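Long-range contacts in probable ribonuclease HepT (Haemophilus influenzae, PDB 1JOG), which is probably the RNase toxin of a type VII toxin-antitoxin system, neutralized by its cognate antitoxin MntA, probably through AMPylation: residues A[52-57]-A[101-106]; A[44-49]-A[120-125]. All coordinates share one frame; numbering follows the deposited sequence.

Interaction 1: A[52-57]-A[101-106]; sequences FVYELS and AYRDMR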
loop_
_atom_site.group_PDB
_atom_site.type_symbol
_atom_site.label_atom_id
_atom_site.label_comp_id
_atom_site.label_asym_id
_atom_site.label_seq_id
_atom_site.Cartn_x
_atom_site.Cartn_y
_atom_site.Cartn_z
ATOM N N PHE A 52 6.506 -3.273 0.673
ATOM C CA PHE A 52 7.624 -2.790 1.494
ATOM C C PHE A 52 8.941 -3.405 1.101
ATOM O O PHE A 52 9.907 -2.673 0.900
ATOM C CB PHE A 52 7.421 -3.046 2.985
ATOM C CG PHE A 52 6.193 -2.373 3.581
ATOM C CD1 PHE A 52 5.435 -3.072 4.594
ATOM C CD2 PHE A 52 5.771 -1.104 3.178
ATOM C CE1 PHE A 52 4.258 -2.513 5.202
ATOM C CE2 PHE A 52 4.586 -0.482 3.739
ATOM C CZ PHE A 52 3.818 -1.203 4.776
ATOM N N VAL A 53 9.018 -4.731 0.992
ATOM C CA VAL A 53 10.313 -5.360 0.607
ATOM C C VAL A 53 10.835 -4.948 -0.791
ATOM O O VAL A 53 11.995 -4.657 -0.988
ATOM C CB VAL A 53 10.188 -6.862 0.719
ATOM C CG1 VAL A 53 11.503 -7.563 0.349
ATOM C CG2 VAL A 53 9.766 -7.167 2.119
ATOM N N TYR A 54 9.931 -4.880 -1.742
ATOM C CA TYR A 54 10.243 -4.442 -3.077
ATOM C C TYR A 54 10.931 -3.053 -3.049
ATOM O O TYR A 54 12.056 -2.860 -3.585
ATOM C CB TYR A 54 8.940 -4.343 -3.877
ATOM C CG TYR A 54 9.153 -3.591 -5.126
ATOM C CD1 TYR A 54 9.932 -4.140 -6.128
ATOM C CD2 TYR A 54 8.709 -2.295 -5.286
ATOM C CE1 TYR A 54 10.278 -3.443 -7.264
ATOM C CE2 TYR A 54 9.093 -1.567 -6.433
ATOM C CZ TYR A 54 9.891 -2.196 -7.421
ATOM O OH TYR A 54 10.231 -1.616 -8.634
ATOM N N GLU A 55 10.201 -2.076 -2.518
ATOM C CA GLU A 55 10.719 -0.723 -2.359
ATOM C C GLU A 55 12.086 -0.681 -1.617
ATOM O O GLU A 55 13.053 -0.189 -2.159
ATOM C CB GLU A 55 9.755 0.139 -1.588
ATOM C CG GLU A 55 9.388 1.420 -2.287
ATOM C CD GLU A 55 8.107 1.227 -3.059
ATOM O OE1 GLU A 55 8.190 0.746 -4.206
ATOM O OE2 GLU A 55 7.014 1.523 -2.506
ATOM N N LEU A 56 12.144 -1.297 -0.446
ATOM C CA LEU A 56 13.351 -1.339 0.374
ATOM C C LEU A 56 14.445 -2.062 -0.380
ATOM O O LEU A 56 15.623 -1.609 -0.418
ATOM C CB LEU A 56 13.073 -2.015 1.721
ATOM C CG LEU A 56 12.516 -1.449 3.069
ATOM C CD1 LEU A 56 12.091 -0.040 2.963
ATOM C CD2 LEU A 56 11.311 -2.273 3.587
ATOM N N SER A 57 14.076 -3.172 -1.020
ATOM C CA SER A 57 15.107 -3.916 -1.790
ATOM C C SER A 57 15.689 -2.967 -2.818
ATOM O O SER A 57 16.894 -2.988 -3.047
ATOM C CB SER A 57 14.550 -5.167 -2.545
ATOM O OG SER A 57 14.107 -6.172 -1.624
ATOM N N ALA A 101 9.545 -7.379 -13.609
ATOM C CA ALA A 101 8.199 -7.886 -13.425
ATOM C C ALA A 101 7.712 -7.508 -12.010
ATOM O O ALA A 101 6.532 -7.203 -11.831
ATOM C CB ALA A 101 8.180 -9.458 -13.651
ATOM N N TYR A 102 8.585 -7.533 -10.999
ATOM C CA TYR A 102 8.144 -7.126 -9.632
ATOM C C TYR A 102 7.632 -5.647 -9.602
ATOM O O TYR A 102 6.714 -5.291 -8.885
ATOM C CB TYR A 102 9.287 -7.345 -8.659
ATOM C CG TYR A 102 9.687 -8.804 -8.514
ATOM C CD1 TYR A 102 10.985 -9.169 -8.126
ATOM C CD2 TYR A 102 8.761 -9.819 -8.773
ATOM C CE1 TYR A 102 11.333 -10.487 -8.014
ATOM C CE2 TYR A 102 9.087 -11.123 -8.670
ATOM C CZ TYR A 102 10.378 -11.472 -8.302
ATOM O OH TYR A 102 10.748 -12.823 -8.328
ATOM N N ARG A 103 8.200 -4.792 -10.427
ATOM C CA ARG A 103 7.678 -3.451 -10.515
ATOM C C ARG A 103 6.270 -3.442 -11.218
ATOM O O ARG A 103 5.365 -2.764 -10.760
ATOM C CB ARG A 103 8.668 -2.557 -11.275
ATOM C CG ARG A 103 8.138 -1.172 -11.276
ATOM C CD ARG A 103 9.083 -0.135 -11.827
ATOM N NE ARG A 103 9.284 -0.336 -13.234
ATOM C CZ ARG A 103 9.829 0.553 -14.036
ATOM N NH1 ARG A 103 10.223 1.724 -13.547
ATOM N NH2 ARG A 103 10.004 0.249 -15.319
ATOM N N ASP A 104 6.110 -4.125 -12.370
ATOM C CA ASP A 104 4.785 -4.179 -13.022
ATOM C C ASP A 104 3.777 -4.684 -11.932
ATOM O O ASP A 104 2.735 -4.091 -11.693
ATOM C CB ASP A 104 4.776 -5.086 -14.259
ATOM C CG ASP A 104 5.801 -4.660 -15.390
ATOM O OD1 ASP A 104 6.103 -3.443 -15.672
ATOM O OD2 ASP A 104 6.294 -5.618 -16.042
HETATM N N MSE A 105 4.162 -5.689 -11.192
HETATM C CA MSE A 105 3.352 -6.176 -10.088
HETATM C C MSE A 105 3.148 -4.967 -9.122
HETATM O O MSE A 105 1.987 -4.563 -8.803
HETATM C CB MSE A 105 4.114 -7.301 -9.401
HETATM C CG MSE A 105 3.327 -8.304 -8.616
HETATM SE SE MSE A 105 4.530 -9.721 -8.092
HETATM C CE MSE A 105 4.260 -9.819 -6.151
ATOM N N ARG A 106 4.255 -4.355 -8.687
ATOM C CA ARG A 106 4.055 -3.243 -7.775
ATOM C C ARG A 106 3.121 -2.150 -8.256
ATOM O O ARG A 106 2.309 -1.682 -7.441
ATOM C CB ARG A 106 5.311 -2.571 -7.259
ATOM C CG ARG A 106 4.785 -1.616 -6.178
ATOM C CD ARG A 106 5.775 -0.923 -5.404
ATOM N NE ARG A 106 5.163 -0.090 -4.372
ATOM C CZ ARG A 106 3.972 0.482 -4.505
ATOM N NH1 ARG A 106 3.222 0.312 -5.599
ATOM N NH2 ARG A 106 3.567 1.300 -3.567
#

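Interaction 2: A[44-49]-A[120-125]; sequences AGAIQK and AVYAQI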
loop_
_atom_site.group_PDB
_atom_site.type_symbol
_atom_site.label_atom_id
_atom_site.label_comp_id
_atom_site.label_asym_id
_atom_site.label_seq_id
_atom_site.Cartn_x
_atom_site.Cartn_y
_atom_site.Cartn_z
ATOM N N ALA A 44 -4.652 -8.697 1.791
ATOM C CA ALA A 44 -4.426 -7.250 1.578
ATOM C C ALA A 44 -3.079 -6.899 2.271
ATOM O O ALA A 44 -2.206 -6.309 1.684
ATOM C CB ALA A 44 -5.511 -6.452 2.244
ATOM N N GLY A 45 -2.921 -7.345 3.517
ATOM C CA GLY A 45 -1.727 -7.057 4.305
ATOM C C GLY A 45 -0.435 -7.639 3.776
ATOM O O GLY A 45 0.583 -6.973 3.834
ATOM N N ALA A 46 -0.495 -8.884 3.307
ATOM C CA ALA A 46 0.654 -9.583 2.709
ATOM C C ALA A 46 1.068 -8.801 1.453
ATOM O O ALA A 46 2.220 -8.683 1.188
ATOM C CB ALA A 46 0.300 -11.010 2.326
ATOM N N ILE A 47 0.092 -8.225 0.730
ATOM C CA ILE A 47 0.396 -7.478 -0.477
ATOM C C ILE A 47 1.125 -6.141 -0.115
ATOM O O ILE A 47 2.086 -5.681 -0.769
ATOM C CB ILE A 47 -0.897 -7.227 -1.308
ATOM C CG1 ILE A 47 -1.307 -8.550 -1.983
ATOM C CG2 ILE A 47 -0.597 -6.341 -2.587
ATOM C CD1 ILE A 47 -2.451 -8.412 -3.110
ATOM N N GLN A 48 0.680 -5.569 0.969
ATOM C CA GLN A 48 1.252 -4.330 1.480
ATOM C C GLN A 48 2.683 -4.586 1.892
ATOM O O GLN A 48 3.548 -3.732 1.741
ATOM C CB GLN A 48 0.467 -3.888 2.730
ATOM C CG GLN A 48 1.072 -2.630 3.312
ATOM C CD GLN A 48 0.430 -1.408 2.772
ATOM O OE1 GLN A 48 -0.030 -1.359 1.605
ATOM N NE2 GLN A 48 0.392 -0.377 3.610
ATOM N N LYS A 49 2.897 -5.766 2.473
ATOM C CA LYS A 49 4.162 -6.138 2.941
ATOM C C LYS A 49 5.040 -6.442 1.759
ATOM O O LYS A 49 6.205 -6.170 1.825
ATOM C CB LYS A 49 4.058 -7.315 3.885
ATOM C CG LYS A 49 3.629 -6.852 5.257
ATOM C CD LYS A 49 3.455 -8.031 6.194
ATOM C CE LYS A 49 3.248 -7.553 7.598
ATOM N NZ LYS A 49 3.574 -8.732 8.570
ATOM N N ALA A 120 -4.228 -12.783 -7.665
ATOM C CA ALA A 120 -3.229 -12.943 -8.707
ATOM C C ALA A 120 -1.874 -12.384 -8.215
ATOM O O ALA A 120 -0.821 -12.999 -8.421
ATOM C CB ALA A 120 -3.695 -12.243 -9.972
ATOM N N VAL A 121 -1.895 -11.251 -7.523
ATOM C CA VAL A 121 -0.651 -10.697 -7.058
ATOM C C VAL A 121 -0.120 -11.540 -5.898
ATOM O O VAL A 121 1.090 -11.775 -5.766
ATOM C CB VAL A 121 -0.844 -9.203 -6.650
ATOM C CG1 VAL A 121 0.338 -8.683 -5.797
ATOM C CG2 VAL A 121 -1.003 -8.377 -7.906
ATOM N N TYR A 122 -1.018 -12.064 -5.088
ATOM C CA TYR A 122 -0.529 -12.800 -3.925
ATOM C C TYR A 122 0.148 -14.094 -4.342
ATOM O O TYR A 122 1.151 -14.508 -3.794
ATOM C CB TYR A 122 -1.677 -13.040 -2.969
ATOM C CG TYR A 122 -1.299 -13.853 -1.737
ATOM C CD1 TYR A 122 -0.754 -13.226 -0.622
ATOM C CD2 TYR A 122 -1.381 -15.249 -1.738
ATOM C CE1 TYR A 122 -0.248 -13.981 0.498
ATOM C CE2 TYR A 122 -0.908 -16.049 -0.621
ATOM C CZ TYR A 122 -0.338 -15.384 0.495
ATOM O OH TYR A 122 0.101 -16.080 1.619
ATOM N N ALA A 123 -0.416 -14.726 -5.343
ATOM C CA ALA A 123 0.127 -15.959 -5.857
ATOM C C ALA A 123 1.610 -15.787 -6.318
ATOM O O ALA A 123 2.365 -16.743 -6.442
ATOM C CB ALA A 123 -0.736 -16.401 -7.068
ATOM N N GLN A 124 1.991 -14.573 -6.667
ATOM C CA GLN A 124 3.331 -14.329 -7.156
ATOM C C GLN A 124 4.303 -14.097 -6.005
ATOM O O GLN A 124 5.497 -14.031 -6.238
ATOM C CB GLN A 124 3.325 -13.087 -8.130
ATOM C CG GLN A 124 2.389 -13.152 -9.343
ATOM C CD GLN A 124 2.312 -11.842 -10.198
ATOM O OE1 GLN A 124 3.284 -11.094 -10.309
ATOM N NE2 GLN A 124 1.149 -11.594 -10.825
ATOM N N ILE A 125 3.810 -14.050 -4.760
ATOM C CA ILE A 125 4.684 -13.752 -3.625
ATOM C C ILE A 125 5.772 -14.741 -3.265
ATOM O O ILE A 125 6.864 -14.304 -2.868
ATOM C CB ILE A 125 3.851 -13.351 -2.404
ATOM C CG1 ILE A 125 3.227 -12.007 -2.724
ATOM C CG2 ILE A 125 4.668 -13.291 -1.091
ATOM C CD1 ILE A 125 2.205 -11.591 -1.705
#

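Interaction 1: A[52-57]-A[101-106]
Arg-106 NE meets the carboxylate of Glu-55 in a salt bridge. Arg-106 NE donates to Glu-55 OE2 over 3.1 Å on the syn side of the carboxylate, and the bond is bent (142°). OE1 of Glu-55 also lies 3.1 Å from Arg-106 NE. This is helix-to-helix packing in the all-helical HepT fold: helix 96-106 crosses the long helix 36-68, with local axes 10.8 Å apart at closest approach and -131° between them. Arg-106 is an active-site residue by similarity and opens the RX(4)HXY motif. Its side chain runs extended from CG to NE, across that of Glu-55. A weak, long ion pair joins its NH2 to Glu-51.

Tyr-54 points toward helix 96-106 and lies against Tyr-102, Arg-103 and Arg-106. Tyr-102 O sits over one ring face, offset toward the rim. Arg-106 CD comes obliquely to Tyr-54 CD2. Of the Tyr-102 side chain, CB meets Tyr-54 CD1 at 4.1 Å; its hydroxyl bonds Asp-127. Phe-80 of helix 80-89 touches both Tyr-54 and Arg-103. At the far end of the ring, Tyr-54 OH lies 3.2 Å from Arg-103 CB and 3.4 Å from Arg-103 CG.

Interaction 2: A[44-49]-A[120-125]
Ala-46 points its methyl at helix 115-123 and meets the edge of the Tyr-122 ring. Its CB lies in the plane of that ring, 3.5 Å from CE1 of Tyr-122 and a little further from CD1. Tyr-122 CG, anti to the backbone N (chi1 178°), sets the base of the ring. The carbonyl of the same alanine is also part of the contact: Ala-46 O is 4.1 Å from CD1 of Ile-125, which begins helix 125-140. The contact thus spans the join between two successive helices. Both pack on the long helix 36-68 of this helical fold.

Ile-47 comes next, where the backbones are closest: its CA is 6.4 Å from that of Tyr-122. Its CD1 does most of the touching. Ile-47 CD1 lies 3.9 Å from Val-121 CG1 and 4.0 Å from Val-121 CB. The branch methyl CG2 of Ile-47 adds a second contact to Val-121 CG1, at 4.1 Å. The two side chains cross at about a right angle, and CD1 of Ile-47 also comes near the backbone N of Tyr-122.

Helix 8-26 borders the apolar contact: Thr-21 touches Ala-46, and Val-22 touches both Tyr-122 and Ile-125. Ile-47 packs in addition on Gln-48 of the second subunit, so helix 36-68 serves the fold and the homodimer together. Further along, Lys-49 NZ forms a salt bridge with Asp-40 of the second subunit.

Between the two segments the side chains meet through carbon alone. Methyl groups and a ring edge fit against one another, so the contact depends on shape and burial rather than on charge or directed polar bonds.

Both interactions use helix 36-68, and their centres lie 11 Å apart. Interaction 1 is nested along the chain inside the loop closed by interaction 2. Helices 96-106 and 115-123 follow each other, and the loop between them carries most of the RX(4)HXY motif. Met-105, present as selenomethionine, links 101-106 to 120-125: its CE is 3.7 Å from Val-121 O. The Ile-47 side chain is about 8 Å from that of Arg-106, and Val-121 about 8 Å from that of His-111. The side chains of Arg-106 and His-111, active-site residues by similarity, are about 10 Å apart. Interaction 1 holds one of them, while interaction 2 lies near each without holding either.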